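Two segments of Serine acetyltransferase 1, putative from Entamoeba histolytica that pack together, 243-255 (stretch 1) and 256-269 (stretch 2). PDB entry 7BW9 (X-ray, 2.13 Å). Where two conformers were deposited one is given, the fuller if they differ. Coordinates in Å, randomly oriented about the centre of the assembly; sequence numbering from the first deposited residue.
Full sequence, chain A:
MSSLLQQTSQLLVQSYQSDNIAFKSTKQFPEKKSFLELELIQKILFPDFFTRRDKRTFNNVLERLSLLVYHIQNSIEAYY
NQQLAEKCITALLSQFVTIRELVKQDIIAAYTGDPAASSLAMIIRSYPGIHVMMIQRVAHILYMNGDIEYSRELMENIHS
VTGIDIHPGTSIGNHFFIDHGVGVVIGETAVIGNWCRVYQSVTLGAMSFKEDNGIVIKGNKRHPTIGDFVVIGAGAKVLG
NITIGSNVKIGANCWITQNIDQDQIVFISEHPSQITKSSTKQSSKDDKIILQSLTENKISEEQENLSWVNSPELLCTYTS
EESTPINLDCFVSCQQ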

# COMPACT_ATOMS: atom_id res chain seq x y z
N THR A 243 -22.27 -9.28 15.34
CA THR A 243 -21.54 -10.49 15.71
C THR A 243 -21.66 -11.49 14.58
O THR A 243 -22.74 -11.69 14.02
CB THR A 243 -22.08 -11.08 17.01
OG1 THR A 243 -21.79 -10.19 18.10
CG2 THR A 243 -21.44 -12.42 17.30
N ILE A 244 -20.53 -12.10 14.22
CA ILE A 244 -20.47 -13.17 13.23
C ILE A 244 -20.11 -14.44 13.99
O ILE A 244 -19.02 -14.53 14.57
CB ILE A 244 -19.44 -12.89 12.13
CG1 ILE A 244 -19.74 -11.56 11.41
CG2 ILE A 244 -19.34 -14.06 11.15
CD1 ILE A 244 -21.15 -11.40 10.99
N GLY A 245 -21.00 -15.42 13.96
CA GLY A 245 -20.75 -16.64 14.70
C GLY A 245 -19.55 -17.40 14.19
O GLY A 245 -18.95 -17.09 13.16
N SER A 246 -19.19 -18.44 14.94
CA SER A 246 -18.12 -19.34 14.54
C SER A 246 -18.52 -20.17 13.32
O SER A 246 -19.70 -20.41 13.06
CB SER A 246 -17.78 -20.29 15.69
OG SER A 246 -17.48 -19.57 16.86
N ASN A 247 -17.51 -20.60 12.57
CA ASN A 247 -17.68 -21.48 11.41
C ASN A 247 -18.51 -20.83 10.30
O ASN A 247 -19.24 -21.51 9.57
CB ASN A 247 -18.30 -22.82 11.81
CG ASN A 247 -17.41 -23.62 12.75
OD1 ASN A 247 -17.77 -23.85 13.91
ND2 ASN A 247 -16.26 -24.05 12.26
N VAL A 248 -18.40 -19.51 10.14
CA VAL A 248 -19.09 -18.77 9.10
C VAL A 248 -18.09 -18.49 7.98
O VAL A 248 -16.93 -18.14 8.25
CB VAL A 248 -19.69 -17.47 9.65
CG1 VAL A 248 -20.10 -16.50 8.51
CG2 VAL A 248 -20.89 -17.78 10.55
N LYS A 249 -18.52 -18.72 6.74
CA LYS A 249 -17.76 -18.37 5.54
C LYS A 249 -18.49 -17.24 4.81
O LYS A 249 -19.66 -17.39 4.45
CB LYS A 249 -17.58 -19.57 4.61
CG LYS A 249 -17.34 -20.89 5.32
CD LYS A 249 -15.86 -21.12 5.57
CE LYS A 249 -15.58 -22.49 6.20
NZ LYS A 249 -15.68 -23.61 5.22
N ILE A 250 -17.82 -16.12 4.61
CA ILE A 250 -18.42 -14.98 3.93
C ILE A 250 -17.80 -14.84 2.54
O ILE A 250 -16.57 -14.73 2.40
CB ILE A 250 -18.27 -13.70 4.76
CG1 ILE A 250 -19.04 -13.86 6.08
CG2 ILE A 250 -18.74 -12.48 3.97
CD1 ILE A 250 -18.59 -12.93 7.18
N GLY A 251 -18.65 -14.89 1.52
CA GLY A 251 -18.18 -14.81 0.16
C GLY A 251 -17.67 -13.43 -0.20
O GLY A 251 -17.94 -12.43 0.46
N ALA A 252 -16.93 -13.38 -1.30
CA ALA A 252 -16.31 -12.14 -1.76
C ALA A 252 -17.34 -11.05 -2.00
O ALA A 252 -18.46 -11.32 -2.44
CB ALA A 252 -15.52 -12.40 -3.04
N ASN A 253 -16.96 -9.81 -1.70
CA ASN A 253 -17.71 -8.59 -2.00
C ASN A 253 -19.03 -8.48 -1.24
O ASN A 253 -19.80 -7.56 -1.50
CB ASN A 253 -17.97 -8.43 -3.51
CG ASN A 253 -16.77 -7.88 -4.22
OD1 ASN A 253 -15.75 -7.58 -3.59
ND2 ASN A 253 -16.87 -7.73 -5.54
N CYS A 254 -19.30 -9.37 -0.28
CA CYS A 254 -20.50 -9.26 0.54
C CYS A 254 -20.53 -7.95 1.33
O CYS A 254 -19.49 -7.42 1.75
CB CYS A 254 -20.59 -10.42 1.52
SG CYS A 254 -21.28 -11.90 0.79
N TRP A 255 -21.73 -7.46 1.56
CA TRP A 255 -21.96 -6.31 2.43
C TRP A 255 -22.80 -6.79 3.60
O TRP A 255 -24.00 -7.04 3.45
CB TRP A 255 -22.63 -5.19 1.65
CG TRP A 255 -23.02 -4.01 2.44
CD1 TRP A 255 -22.22 -3.26 3.26
CD2 TRP A 255 -24.32 -3.41 2.48
NE1 TRP A 255 -22.95 -2.23 3.81
CE2 TRP A 255 -24.24 -2.29 3.34
CE3 TRP A 255 -25.54 -3.70 1.87
CZ2 TRP A 255 -25.34 -1.48 3.61
CZ3 TRP A 255 -26.64 -2.89 2.14
CH2 TRP A 255 -26.53 -1.79 3.00
N ILE A 256 -22.18 -6.95 4.77
CA ILE A 256 -22.81 -7.50 5.97
C ILE A 256 -23.03 -6.37 6.96
O ILE A 256 -22.08 -5.68 7.35
CB ILE A 256 -21.96 -8.61 6.62
CG1 ILE A 256 -21.54 -9.69 5.61
CG2 ILE A 256 -22.69 -9.20 7.82
CD1 ILE A 256 -22.67 -10.47 5.05
N THR A 257 -24.27 -6.20 7.40
CA THR A 257 -24.63 -5.17 8.37
C THR A 257 -25.51 -5.72 9.49
O THR A 257 -26.01 -4.94 10.30
CB THR A 257 -25.34 -4.00 7.69
OG1 THR A 257 -26.38 -4.51 6.84
CG2 THR A 257 -24.37 -3.16 6.86
N GLN A 258 -25.71 -7.03 9.54
CA GLN A 258 -26.52 -7.69 10.55
C GLN A 258 -25.74 -8.85 11.16
O GLN A 258 -24.82 -9.39 10.54
CB GLN A 258 -27.82 -8.23 9.95
CG GLN A 258 -28.58 -7.20 9.14
CD GLN A 258 -29.75 -7.81 8.40
OE1 GLN A 258 -29.57 -8.66 7.52
NE2 GLN A 258 -30.95 -7.39 8.76
N ASN A 259 -26.14 -9.24 12.37
CA ASN A 259 -25.61 -10.44 13.00
C ASN A 259 -25.77 -11.63 12.08
O ASN A 259 -26.68 -11.69 11.25
CB ASN A 259 -26.33 -10.74 14.32
CG ASN A 259 -26.06 -9.70 15.39
OD1 ASN A 259 -25.06 -8.99 15.35
ND2 ASN A 259 -26.95 -9.65 16.38
N ILE A 260 -24.86 -12.59 12.22
CA ILE A 260 -24.90 -13.83 11.45
C ILE A 260 -24.66 -14.98 12.43
O ILE A 260 -23.63 -15.01 13.12
CB ILE A 260 -23.86 -13.84 10.32
CG1 ILE A 260 -24.19 -12.73 9.32
CG2 ILE A 260 -23.81 -15.17 9.62
CD1 ILE A 260 -23.26 -12.71 8.15
N ASP A 261 -25.62 -15.90 12.52
CA ASP A 261 -25.51 -17.06 13.39
C ASP A 261 -24.38 -17.97 12.92
O ASP A 261 -23.89 -17.88 11.79
CB ASP A 261 -26.83 -17.84 13.40
CG ASP A 261 -28.02 -16.98 13.78
OD1 ASP A 261 -27.81 -15.92 14.40
OD2 ASP A 261 -29.16 -17.38 13.46
N GLN A 262 -23.99 -18.89 13.80
CA GLN A 262 -22.93 -19.84 13.48
C GLN A 262 -23.32 -20.75 12.32
O GLN A 262 -24.49 -20.87 11.95
CB GLN A 262 -22.59 -20.68 14.71
CG GLN A 262 -23.74 -21.56 15.17
CD GLN A 262 -23.46 -22.21 16.51
OE1 GLN A 262 -23.35 -21.53 17.53
NE2 GLN A 262 -23.32 -23.53 16.51
N ASP A 263 -22.30 -21.39 11.73
CA ASP A 263 -22.47 -22.45 10.72
C ASP A 263 -23.17 -21.96 9.45
O ASP A 263 -23.82 -22.75 8.75
CB ASP A 263 -23.20 -23.66 11.30
CG ASP A 263 -22.47 -24.26 12.49
OD1 ASP A 263 -21.23 -24.47 12.40
OD2 ASP A 263 -23.12 -24.52 13.53
N GLN A 264 -23.04 -20.67 9.13
CA GLN A 264 -23.64 -20.09 7.93
C GLN A 264 -22.61 -19.87 6.83
O GLN A 264 -21.48 -19.44 7.10
CB GLN A 264 -24.29 -18.74 8.25
CG GLN A 264 -25.41 -18.80 9.25
CD GLN A 264 -26.53 -19.68 8.77
OE1 GLN A 264 -27.31 -19.29 7.91
NE2 GLN A 264 -26.59 -20.88 9.31
N ILE A 265 -23.01 -20.13 5.59
CA ILE A 265 -22.32 -19.65 4.40
C ILE A 265 -23.10 -18.47 3.85
O ILE A 265 -24.31 -18.59 3.62
CB ILE A 265 -22.21 -20.75 3.33
CG1 ILE A 265 -21.53 -22.00 3.89
CG2 ILE A 265 -21.47 -20.22 2.11
CD1 ILE A 265 -21.38 -23.10 2.86
N VAL A 266 -22.44 -17.33 3.71
CA VAL A 266 -23.09 -16.07 3.25
C VAL A 266 -22.48 -15.66 1.92
O VAL A 266 -21.26 -15.67 1.79
CB VAL A 266 -22.94 -14.96 4.31
CG1 VAL A 266 -23.71 -13.72 3.94
CG2 VAL A 266 -23.33 -15.45 5.69
N PHE A 267 -23.33 -15.25 0.98
CA PHE A 267 -22.87 -14.89 -0.38
C PHE A 267 -23.85 -13.92 -1.03
O PHE A 267 -25.03 -13.89 -0.66
CB PHE A 267 -22.78 -16.17 -1.21
CG PHE A 267 -24.02 -17.02 -1.15
CD1 PHE A 267 -24.23 -17.90 -0.10
CD2 PHE A 267 -25.00 -16.92 -2.12
CE1 PHE A 267 -25.38 -18.67 -0.04
CE2 PHE A 267 -26.15 -17.68 -2.05
CZ PHE A 267 -26.34 -18.56 -1.01
N ILE A 268 -23.36 -13.18 -2.03
CA ILE A 268 -24.21 -12.24 -2.82
C ILE A 268 -25.31 -13.08 -3.49
O ILE A 268 -25.01 -14.16 -4.01
CB ILE A 268 -23.35 -11.41 -3.78
CG1 ILE A 268 -22.42 -10.47 -3.01
CG2 ILE A 268 -24.22 -10.66 -4.77
CD1 ILE A 268 -21.13 -10.14 -3.70
N SER A 269 -26.54 -12.56 -3.53
CA SER A 269 -27.69 -13.35 -3.96
C SER A 269 -27.65 -13.69 -5.45
O SER A 269 -28.19 -14.73 -5.86
CB SER A 269 -29.00 -12.61 -3.66
OG SER A 269 -29.07 -12.19 -2.31
O HOH W 1 -20.34 -13.34 -2.35

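What keeps the two backbones in step? They run side by side in the same direction, and amide-to-carbonyl hydrogen bonds tie one to the other. Ile260 N donates to Thr243 O at 2.9 Å, and Gly245 N returns a bond to Ile260 O at 2.8 Å. Farther along, Lys249 N bonds to Gln264 O at 3.1 Å, Val266 N to Lys249 O at 2.9 Å, and Gly251 N to Val266 O at 2.7 Å. Between these groups, Asp263 N reaches Ser246 O at 3.1 Å. At the start, the Asn259 side chain curls in, so that its OD1 accepts from Thr243 N at 2.8 Å.

Which bumps fill the hollow between the chains? Mostly branched aliphatic side chains, whose methyl groups fit the gaps left by their neighbours. Ile244 sets off sideways, but its m, m rotamer brings the tip closer: CD1 lies 3.7 Å from Ile260 CB and 4.2 Å from Ile256 CG2. Both Val248 methyls pack on Ile260, CG2 at 4.0 Å and CG1 at 4.1 Å from Ile260 CG2, and CG1 also lies 4.4 Å from Val266 CG2. Ile250 continues the packing, its CG2 4.3 Å from Ile256 CG1 and its CG1 4.4 Å from Val266 CB; Ile250 and Val266 share one face of the sheet, while Lys249 and Ile265 lie on the other. Altogether the contact buries 990 Å².

Where must a residue be small? At Gly245, a CB would point toward stretch 2 and lie about 2.6 Å from Gln262 N, a clash, so the absence of a side chain lets the backbones close to 4.1 Å between Gly245 CA and Gln262 CA. Gly251 is less severe: an ideal CB there would sit a tight 3.3 Å from Val266 O. This glycine also begins a type II turn ending at Cys254.

How is the far end closed? The turn leaves a pocket that Cys254 and Ile268 help to fill. Cys254 points toward stretch 2, placing SG 3.6 Å from Phe267 CA and 4.2 Å from Ile268 CG1, while its CB lies 4.1 Å from Ile256 CD1. Ile268 extends its tip inward, CD1 coming within 3.6 Å of Asn253 CB. A water bridges the remaining polar gap, donating to Ala252 O at 2.8 Å and accepting from Ile268 N at 3.0 Å. At the junction, Thr257 CG2 approaches Trp255 NE1 at 3.5 Å; that indole nitrogen is buried by the contact without a polar partner.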